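Local coordinates for sugar ABC transporter, sugar-binding protein (Streptococcus pneumoniae, PDB 2HEU) that probably binds a sugar outside the cell and hands it to an ABC transporter for uptake, at residues 36-41 and 50-55; 108-113 and 121-126; 216-221 and 377-382. All coordinates share one frame; numbering follows the deposited sequence. Where two conformers were deposited one is given.

Contact 1: 36-41 and 50-55; sequences EITRDF and VKVVNV
Thr38 and Val50 meet where helix 31-44 lies on strand 48-53. These two elements are the last two of a beta-alpha-beta unit that starts with strand 19-24, in a protein of the bacterial solute-binding family. Over the short segments the helix and strand axes run nearly antiparallel, at 171°, and come within 9.7 Å of each other. The contact is made chiefly by side chains, with no hydrogen bond across it.

Thr38 is the central residue. Its chi1 of -65° sets OG1 beside the backbone N and turns CG2 anti to it. The methyl presses on Val50, with CG2 3.6 Å from Val50 CB. The hydroxyl branch faces the next inward-pointing valine, and Thr38 OG1 lies 3.7 Å from Val52 CG2. Val52 CG2 is a methyl, so this is van der Waals contact only; the hydrogen bond of OG1 goes to Leu34 O, one turn back in the same helix. The hydroxyl is thus tied to its own helix while its flank rests on a methyl.

Phe41 lies one turn after Thr38. With CG trans to the backbone N (chi1 174°), its ring reaches the other branch of Val50, which it crosses at about a right angle. Phe311 and Tyr314 of helix 305-315 each pack edge-to-face with the Phe41 ring, and Phe311 also touches Thr38 and Val50. The helix is joined to an outermost strand of the mixed sheet through small branched side chains and one aromatic ring. Val50 CG2 sits 3.8 Å from Phe41 CE2 and 3.9 Å from Phe41 CD2.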
loop_
_atom_site.group_PDB
_atom_site.type_symbol
_atom_site.label_atom_id
_atom_site.label_comp_id
_atom_site.label_asym_id
_atom_site.label_seq_id
_atom_site.Cartn_x
_atom_site.Cartn_y
_atom_site.Cartn_z
ATOM N N GLU A 36 -19.788 12.584 6.035
ATOM C CA GLU A 36 -19.867 13.246 7.301
ATOM C C GLU A 36 -18.898 14.403 7.442
ATOM O O GLU A 36 -19.314 15.500 7.756
ATOM C CB GLU A 36 -19.621 12.243 8.458
ATOM C CG GLU A 36 -20.825 11.308 8.680
ATOM C CD GLU A 36 -20.522 10.150 9.657
ATOM O OE1 GLU A 36 -19.363 9.968 10.100
ATOM O OE2 GLU A 36 -21.460 9.392 9.941
ATOM N N ILE A 37 -17.607 14.152 7.176
ATOM C CA ILE A 37 -16.579 15.183 7.164
ATOM C C ILE A 37 -16.996 16.265 6.140
ATOM O O ILE A 37 -16.757 17.465 6.417
ATOM C CB ILE A 37 -15.226 14.535 6.822
ATOM C CG1 ILE A 37 -14.762 13.686 7.982
ATOM C CG2 ILE A 37 -14.188 15.645 6.412
ATOM C CD1 ILE A 37 -13.519 12.801 7.627
ATOM N N THR A 38 -17.525 15.869 5.001
ATOM C CA THR A 38 -17.961 16.860 4.055
ATOM C C THR A 38 -19.070 17.708 4.584
ATOM O O THR A 38 -19.049 18.941 4.367
ATOM C CB THR A 38 -18.351 16.114 2.713
ATOM O OG1 THR A 38 -17.151 15.511 2.133
ATOM C CG2 THR A 38 -18.930 17.084 1.684
ATOM N N ARG A 39 -20.028 17.172 5.308
ATOM C CA ARG A 39 -21.015 18.037 5.989
ATOM C C ARG A 39 -20.400 18.913 7.033
ATOM O O ARG A 39 -20.846 20.063 7.160
ATOM C CB ARG A 39 -22.134 17.170 6.525
ATOM C CG ARG A 39 -23.081 16.660 5.463
ATOM C CD ARG A 39 -24.359 16.006 5.910
ATOM N NE ARG A 39 -24.069 14.767 6.557
ATOM C CZ ARG A 39 -23.984 13.594 5.891
ATOM N NH1 ARG A 39 -24.232 13.461 4.577
ATOM N NH2 ARG A 39 -23.729 12.531 6.557
ATOM N N ASP A 40 -19.391 18.463 7.751
ATOM C CA ASP A 40 -18.691 19.350 8.640
ATOM C C ASP A 40 -18.065 20.541 7.882
ATOM O O ASP A 40 -18.147 21.713 8.325
ATOM C CB ASP A 40 -17.575 18.622 9.397
ATOM C CG ASP A 40 -18.065 17.494 10.316
ATOM O OD1 ASP A 40 -19.251 17.476 10.710
ATOM O OD2 ASP A 40 -17.212 16.650 10.665
ATOM N N PHE A 41 -17.463 20.266 6.729
ATOM C CA PHE A 41 -16.851 21.315 5.879
ATOM C C PHE A 41 -17.904 22.299 5.452
ATOM O O PHE A 41 -17.719 23.523 5.439
ATOM C CB PHE A 41 -16.172 20.633 4.707
ATOM C CG PHE A 41 -15.646 21.612 3.701
ATOM C CD1 PHE A 41 -14.498 22.277 3.858
ATOM C CD2 PHE A 41 -16.367 21.806 2.520
ATOM C CE1 PHE A 41 -14.013 23.158 2.940
ATOM C CE2 PHE A 41 -15.843 22.645 1.541
ATOM C CZ PHE A 41 -14.699 23.348 1.728
ATOM N N VAL A 50 -20.231 20.234 -1.670
ATOM C CA VAL A 50 -19.336 19.251 -2.261
ATOM C C VAL A 50 -20.180 18.030 -2.648
ATOM O O VAL A 50 -20.788 17.429 -1.762
ATOM C CB VAL A 50 -18.225 18.923 -1.281
ATOM C CG1 VAL A 50 -17.321 17.831 -1.886
ATOM C CG2 VAL A 50 -17.420 20.202 -0.861
ATOM N N LYS A 51 -20.127 17.649 -3.927
ATOM C CA LYS A 51 -20.755 16.467 -4.523
ATOM C C LYS A 51 -19.769 15.301 -4.337
ATOM O O LYS A 51 -18.767 15.302 -5.045
ATOM C CB LYS A 51 -20.907 16.681 -6.050
ATOM C CG LYS A 51 -21.706 15.635 -6.867
ATOM C CD LYS A 51 -21.775 15.939 -8.410
ATOM C CE LYS A 51 -22.382 14.719 -9.226
ATOM N NZ LYS A 51 -22.385 14.891 -10.720
ATOM N N VAL A 52 -20.013 14.341 -3.427
ATOM C CA VAL A 52 -19.113 13.234 -3.229
ATOM C C VAL A 52 -19.550 12.162 -4.190
ATOM O O VAL A 52 -20.734 11.674 -4.122
ATOM C CB VAL A 52 -19.191 12.727 -1.802
ATOM C CG1 VAL A 52 -18.322 11.463 -1.601
ATOM C CG2 VAL A 52 -18.698 13.852 -0.846
ATOM N N VAL A 53 -18.697 11.796 -5.120
ATOM C CA VAL A 53 -19.025 10.877 -6.142
ATOM C C VAL A 53 -18.342 9.521 -5.921
ATOM O O VAL A 53 -17.152 9.451 -5.614
ATOM C CB VAL A 53 -18.627 11.435 -7.544
ATOM C CG1 VAL A 53 -18.715 10.399 -8.638
ATOM C CG2 VAL A 53 -19.446 12.673 -7.815
ATOM N N ASN A 54 -19.142 8.473 -6.056
ATOM C CA ASN A 54 -18.665 7.074 -5.949
ATOM C C ASN A 54 -19.316 6.358 -7.150
ATOM O O ASN A 54 -20.609 6.285 -7.219
ATOM C CB ASN A 54 -19.174 6.407 -4.687
ATOM C CG ASN A 54 -18.590 6.965 -3.437
ATOM O OD1 ASN A 54 -19.267 7.727 -2.665
ATOM N ND2 ASN A 54 -17.348 6.644 -3.164
ATOM N N VAL A 55 -18.533 5.907 -8.110
ATOM C CA VAL A 55 -18.989 5.121 -9.180
ATOM C C VAL A 55 -18.216 3.826 -9.228
ATOM O O VAL A 55 -17.072 3.750 -8.936
ATOM C CB VAL A 55 -18.913 5.839 -10.503
ATOM C CG1 VAL A 55 -19.921 6.996 -10.546
ATOM C CG2 VAL A 55 -17.474 6.264 -10.914
#

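Contact 2: 108-113 and 121-126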
loop_
_atom_site.group_PDB
_atom_site.type_symbol
_atom_site.label_atom_id
_atom_site.label_comp_id
_atom_site.label_asym_id
_atom_site.label_seq_id
_atom_site.Cartn_x
_atom_site.Cartn_y
_atom_site.Cartn_z
ATOM N N GLY A 108 9.193 14.876 3.616
ATOM C CA GLY A 108 9.724 14.030 2.531
ATOM C C GLY A 108 8.710 13.108 1.880
ATOM O O GLY A 108 9.009 12.555 0.819
ATOM N N TYR A 109 7.501 12.968 2.431
ATOM C CA TYR A 109 6.656 11.934 1.917
ATOM C C TYR A 109 5.921 12.302 0.630
ATOM O O TYR A 109 5.890 11.519 -0.306
ATOM C CB TYR A 109 5.682 11.430 2.983
ATOM C CG TYR A 109 5.017 10.137 2.538
ATOM C CD1 TYR A 109 5.803 8.986 2.434
ATOM C CD2 TYR A 109 3.721 10.016 2.069
ATOM C CE1 TYR A 109 5.355 7.825 1.938
ATOM C CE2 TYR A 109 3.178 8.795 1.587
ATOM C CZ TYR A 109 4.030 7.709 1.542
ATOM O OH TYR A 109 3.531 6.560 0.960
ATOM N N ALA A 110 5.301 13.479 0.571
ATOM C CA ALA A 110 4.618 13.912 -0.640
ATOM C C ALA A 110 5.588 13.896 -1.818
ATOM O O ALA A 110 5.202 13.635 -2.943
ATOM C CB ALA A 110 3.948 15.234 -0.470
ATOM N N GLU A 111 6.852 14.267 -1.561
ATOM C CA GLU A 111 7.879 14.408 -2.536
ATOM C C GLU A 111 8.227 13.068 -3.223
ATOM O O GLU A 111 8.770 13.058 -4.354
ATOM C CB GLU A 111 9.131 14.994 -1.916
ATOM C CG GLU A 111 9.016 16.395 -1.389
ATOM C CD GLU A 111 8.472 16.612 -0.011
ATOM O OE1 GLU A 111 7.924 15.697 0.630
ATOM O OE2 GLU A 111 8.669 17.757 0.511
ATOM N N LYS A 112 7.888 11.949 -2.599
ATOM C CA LYS A 112 8.109 10.643 -3.200
ATOM C C LYS A 112 7.297 10.378 -4.405
ATOM O O LYS A 112 7.526 9.379 -5.108
ATOM C CB LYS A 112 7.935 9.555 -2.179
ATOM C CG LYS A 112 9.006 9.687 -1.119
ATOM C CD LYS A 112 9.062 8.582 -0.177
ATOM C CE LYS A 112 10.151 8.884 0.902
ATOM N NZ LYS A 112 10.281 7.884 1.873
ATOM N N TYR A 113 6.289 11.247 -4.656
ATOM C CA TYR A 113 5.420 11.161 -5.813
ATOM C C TYR A 113 5.563 12.384 -6.696
ATOM O O TYR A 113 4.748 12.578 -7.607
ATOM C CB TYR A 113 3.972 10.922 -5.396
ATOM C CG TYR A 113 3.812 9.813 -4.441
ATOM C CD1 TYR A 113 3.684 8.507 -4.855
ATOM C CD2 TYR A 113 3.768 10.047 -3.092
ATOM C CE1 TYR A 113 3.440 7.479 -3.890
ATOM C CE2 TYR A 113 3.549 9.061 -2.127
ATOM C CZ TYR A 113 3.377 7.758 -2.564
ATOM O OH TYR A 113 3.071 6.717 -1.745
ATOM N N ASN A 121 -0.122 15.901 -5.440
ATOM C CA ASN A 121 -1.060 15.049 -4.736
ATOM C C ASN A 121 -0.759 15.144 -3.268
ATOM O O ASN A 121 0.449 15.151 -2.885
ATOM C CB ASN A 121 -0.949 13.615 -5.260
ATOM C CG ASN A 121 -1.841 12.624 -4.630
ATOM O OD1 ASN A 121 -1.560 12.099 -3.574
ATOM N ND2 ASN A 121 -2.976 12.335 -5.325
ATOM N N VAL A 122 -1.759 15.199 -2.427
ATOM C CA VAL A 122 -1.630 15.133 -0.958
ATOM C C VAL A 122 -1.931 13.712 -0.498
ATOM O O VAL A 122 -3.110 13.277 -0.579
ATOM C CB VAL A 122 -2.620 16.096 -0.234
ATOM C CG1 VAL A 122 -2.420 16.038 1.215
ATOM C CG2 VAL A 122 -2.412 17.537 -0.802
ATOM N N PRO A 123 -0.909 12.954 -0.104
ATOM C CA PRO A 123 -1.217 11.607 0.430
ATOM C C PRO A 123 -1.573 11.783 1.904
ATOM O O PRO A 123 -0.710 12.119 2.708
ATOM C CB PRO A 123 0.072 10.774 0.134
ATOM C CG PRO A 123 1.041 11.776 -0.582
ATOM C CD PRO A 123 0.551 13.136 -0.236
ATOM N N PHE A 124 -2.844 11.652 2.229
ATOM C CA PHE A 124 -3.314 11.696 3.625
ATOM C C PHE A 124 -3.020 10.404 4.313
ATOM O O PHE A 124 -2.665 10.424 5.500
ATOM C CB PHE A 124 -4.839 11.954 3.667
ATOM C CG PHE A 124 -5.252 13.253 3.080
ATOM C CD1 PHE A 124 -5.253 14.376 3.838
ATOM C CD2 PHE A 124 -5.621 13.392 1.728
ATOM C CE1 PHE A 124 -5.649 15.599 3.329
ATOM C CE2 PHE A 124 -5.989 14.586 1.209
ATOM C CZ PHE A 124 -6.004 15.689 2.005
ATOM N N THR A 125 -3.315 9.244 3.696
ATOM C CA THR A 125 -3.051 7.970 4.279
ATOM C C THR A 125 -2.327 7.109 3.282
ATOM O O THR A 125 -2.264 7.407 2.075
ATOM C CB THR A 125 -4.299 7.238 4.692
ATOM O OG1 THR A 125 -5.056 6.883 3.531
ATOM C CG2 THR A 125 -5.166 8.050 5.703
ATOM N N ALA A 126 -1.719 6.020 3.772
ATOM C CA ALA A 126 -1.060 5.055 2.905
ATOM C C ALA A 126 -1.296 3.689 3.416
ATOM O O ALA A 126 -1.592 3.495 4.588
ATOM C CB ALA A 126 0.461 5.303 2.868
HETATM O O HOH W 1 2.604 13.781 -4.032
#
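Pro123 packs against Tyr109, Ala110 and Tyr113, joining a loop with a short 3-10 turn (110-112) to strand 122-123, an outermost strand of the mixed sheet. The tight part centres on the proline ring, whose CB, CG and CD each have a nearest partner on a different residue. Tyr109 CG lies anti to the backbone N (chi1 -167°), which brings the edge of its ring to the proline. Pro123 CB lies near the plane of that ring, 4.0 Å from Tyr109 CE2. Pro123 CG is 4.0 Å from Tyr113 CE2, and Pro123 CD is 4.0 Å from Ala110 CB. Farther along, Tyr109 OH rests 3.8 Å from the methyl CB of Ala126.

The two tyrosines are locked together at their hydroxyls. Tyr113 OH donates to Tyr109 OH at 2.7 Å, and also has a hydrogen bond with the backbone N of Gly292. Phe354 adds an edge-to-face contact to Tyr109.

The Asn121 end is looser. Ala110 CB comes no nearer than 4.3 Å to Asn121 O, and the Asn121 amide turns elsewhere, its ND2 bonding Ser297 OG. A water links the two backbones here, donating to Ala110 O and to Asn121 O at 2.8 Å each.

Contact 3: 216-221 and 377-382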
loop_
_atom_site.group_PDB
_atom_site.type_symbol
_atom_site.label_atom_id
_atom_site.label_comp_id
_atom_site.label_asym_id
_atom_site.label_seq_id
_atom_site.Cartn_x
_atom_site.Cartn_y
_atom_site.Cartn_z
ATOM N N ASP A 216 19.886 -14.016 -2.589
ATOM C CA ASP A 216 19.226 -13.511 -1.372
ATOM C C ASP A 216 17.707 -13.455 -1.553
ATOM O O ASP A 216 16.967 -13.792 -0.638
ATOM C CB ASP A 216 19.771 -12.158 -0.981
ATOM C CG ASP A 216 21.172 -12.214 -0.279
ATOM O OD1 ASP A 216 21.553 -13.289 0.181
ATOM O OD2 ASP A 216 21.796 -11.160 -0.155
ATOM N N ASP A 217 17.252 -12.991 -2.718
ATOM C CA ASP A 217 15.797 -13.007 -2.969
ATOM C C ASP A 217 15.250 -14.436 -2.841
ATOM O O ASP A 217 14.193 -14.630 -2.252
ATOM C CB ASP A 217 15.531 -12.470 -4.373
ATOM C CG ASP A 217 14.079 -12.592 -4.751
ATOM O OD1 ASP A 217 13.324 -11.750 -4.099
ATOM O OD2 ASP A 217 13.672 -13.416 -5.548
ATOM N N ILE A 218 15.942 -15.430 -3.404
ATOM C CA ILE A 218 15.520 -16.796 -3.317
ATOM C C ILE A 218 15.521 -17.274 -1.892
ATOM O O ILE A 218 14.620 -17.985 -1.466
ATOM C CB ILE A 218 16.398 -17.634 -4.262
ATOM C CG1 ILE A 218 16.025 -17.319 -5.719
ATOM C CG2 ILE A 218 16.266 -19.125 -3.933
ATOM C CD1 ILE A 218 17.017 -17.813 -6.750
ATOM N N LYS A 219 16.535 -16.894 -1.097
ATOM C CA LYS A 219 16.570 -17.231 0.314
ATOM C C LYS A 219 15.303 -16.728 1.014
ATOM O O LYS A 219 14.641 -17.471 1.768
ATOM C CB LYS A 219 17.804 -16.645 0.969
ATOM C CG LYS A 219 17.916 -16.824 2.453
ATOM C CD LYS A 219 19.129 -16.119 3.015
ATOM C CE LYS A 219 19.271 -16.099 4.509
ATOM N NZ LYS A 219 19.487 -17.416 5.080
ATOM N N VAL A 220 14.936 -15.491 0.787
ATOM C CA VAL A 220 13.739 -14.918 1.446
ATOM C C VAL A 220 12.470 -15.636 0.946
ATOM O O VAL A 220 11.581 -16.005 1.729
ATOM C CB VAL A 220 13.689 -13.422 1.288
ATOM C CG1 VAL A 220 12.420 -12.864 1.951
ATOM C CG2 VAL A 220 14.913 -12.762 1.896
ATOM N N MET A 221 12.354 -15.853 -0.371
ATOM C CA MET A 221 11.220 -16.597 -0.907
ATOM C C MET A 221 11.160 -18.002 -0.351
ATOM O O MET A 221 10.044 -18.541 -0.127
ATOM C CB MET A 221 11.262 -16.633 -2.436
ATOM C CG MET A 221 10.931 -15.328 -3.115
ATOM S SD MET A 221 9.349 -14.598 -2.659
ATOM C CE MET A 221 8.236 -15.994 -2.915
ATOM N N MET A 377 4.261 -16.266 -6.967
ATOM C CA MET A 377 3.480 -17.389 -6.437
ATOM C C MET A 377 3.907 -18.676 -7.141
ATOM O O MET A 377 3.917 -19.748 -6.512
ATOM C CB MET A 377 1.999 -17.121 -6.609
ATOM C CG MET A 377 1.110 -18.153 -5.890
ATOM S SD MET A 377 1.359 -18.248 -4.113
ATOM C CE MET A 377 0.486 -16.787 -3.581
ATOM N N ASN A 378 4.231 -18.613 -8.426
ATOM C CA ASN A 378 4.642 -19.854 -9.131
ATOM C C ASN A 378 5.915 -20.381 -8.549
ATOM O O ASN A 378 6.111 -21.603 -8.541
ATOM C CB ASN A 378 4.820 -19.587 -10.628
ATOM C CG ASN A 378 3.534 -19.493 -11.378
ATOM O OD1 ASN A 378 2.463 -19.630 -10.797
ATOM N ND2 ASN A 378 3.550 -19.137 -12.655
ATOM N N TYR A 379 6.805 -19.543 -8.041
ATOM C CA TYR A 379 7.981 -20.038 -7.339
ATOM C C TYR A 379 7.596 -20.732 -6.045
ATOM O O TYR A 379 8.117 -21.800 -5.709
ATOM C CB TYR A 379 9.015 -18.913 -7.085
ATOM C CG TYR A 379 10.237 -19.460 -6.390
ATOM C CD1 TYR A 379 11.147 -20.233 -7.101
ATOM C CD2 TYR A 379 10.449 -19.288 -5.059
ATOM C CE1 TYR A 379 12.215 -20.848 -6.481
ATOM C CE2 TYR A 379 11.524 -19.860 -4.391
ATOM C CZ TYR A 379 12.410 -20.676 -5.128
ATOM O OH TYR A 379 13.448 -21.310 -4.532
ATOM N N VAL A 380 6.695 -20.145 -5.267
ATOM C CA VAL A 380 6.230 -20.836 -4.040
ATOM C C VAL A 380 5.660 -22.212 -4.424
ATOM O O VAL A 380 5.935 -23.187 -3.726
ATOM C CB VAL A 380 5.277 -19.971 -3.258
ATOM C CG1 VAL A 380 4.805 -20.719 -1.981
ATOM C CG2 VAL A 380 5.909 -18.643 -2.885
ATOM N N LEU A 381 4.875 -22.261 -5.493
ATOM C CA LEU A 381 4.250 -23.503 -5.945
ATOM C C LEU A 381 5.360 -24.529 -6.351
ATOM O O LEU A 381 5.327 -25.702 -5.991
ATOM C CB LEU A 381 3.290 -23.189 -7.083
ATOM C CG LEU A 381 1.931 -22.530 -6.603
ATOM C CD1 LEU A 381 1.197 -21.820 -7.750
ATOM C CD2 LEU A 381 0.960 -23.551 -5.954
ATOM N N THR A 382 6.323 -24.134 -7.113
ATOM C CA THR A 382 7.224 -25.082 -7.863
ATOM C C THR A 382 8.643 -25.181 -7.367
ATOM O O THR A 382 9.287 -26.185 -7.604
ATOM C CB THR A 382 7.310 -24.723 -9.334
ATOM O OG1 THR A 382 8.078 -23.505 -9.514
ATOM C CG2 THR A 382 5.971 -24.639 -10.038
#
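Tyr379 holds its ring trans to the backbone N (chi1 -179°), which carries it across to Met221 and Ile218. Met221 is bent at chi2 (-55°) and again at chi3, and this curl brings its terminal methyl to Val380. The contact is a helix-helix crossing between helix 212-222 and helix 370-382. The short axes cross at -66° and come no closer than 11.4 Å, and side chains bridge the gap.

Met221 meets the second helix at two points. Near its base, CB approaches the tyrosine ring obliquely, with Met221 CB 3.8 Å from Tyr379 CE2. At its far end, the Met221 and Val380 side chains cross at about a right angle.

Ile218, one turn earlier, touches the outer end of the ring through its CG2 branch, which is 3.6 Å from Tyr379 OH. That contact does not satisfy the hydroxyl, which bonds Asp222 OD1 just beyond Met221. The tyrosine is thus gripped by helix 212-222 through both packing and a hydrogen bond. Lys385 and Met388 of helix 385-396 touch both Ile218 and Tyr379.

A second polar tie joins the two parts of the chain, as Val380 O accepts a hydrogen bond from Arg225 NE. The closest apolar approach of the contact is between Met221 CE and Val380 CG2, at 3.5 Å.

Contacts 1 and 2 belong to the same mixed sheet, at its two outermost strands, 48-53 and 122-123. Their centres are 22 Å apart and their nearest atoms about 9 Å apart, so they do not touch. Helix 305-315 touches side chains from segments of both contacts. Contact 3 lies on the opposite side of the chain's centre from either. Its centre is 44 Å from that of contact 1 and 31 Å from that of contact 2. This spread is consistent with the two-lobed build of solute-binding proteins. The structure is the apo form and holds no sugar. Its sodium ion, at Lys103 and Glu335, lies about 10 Å from the side chain of Tyr109 in contact 2.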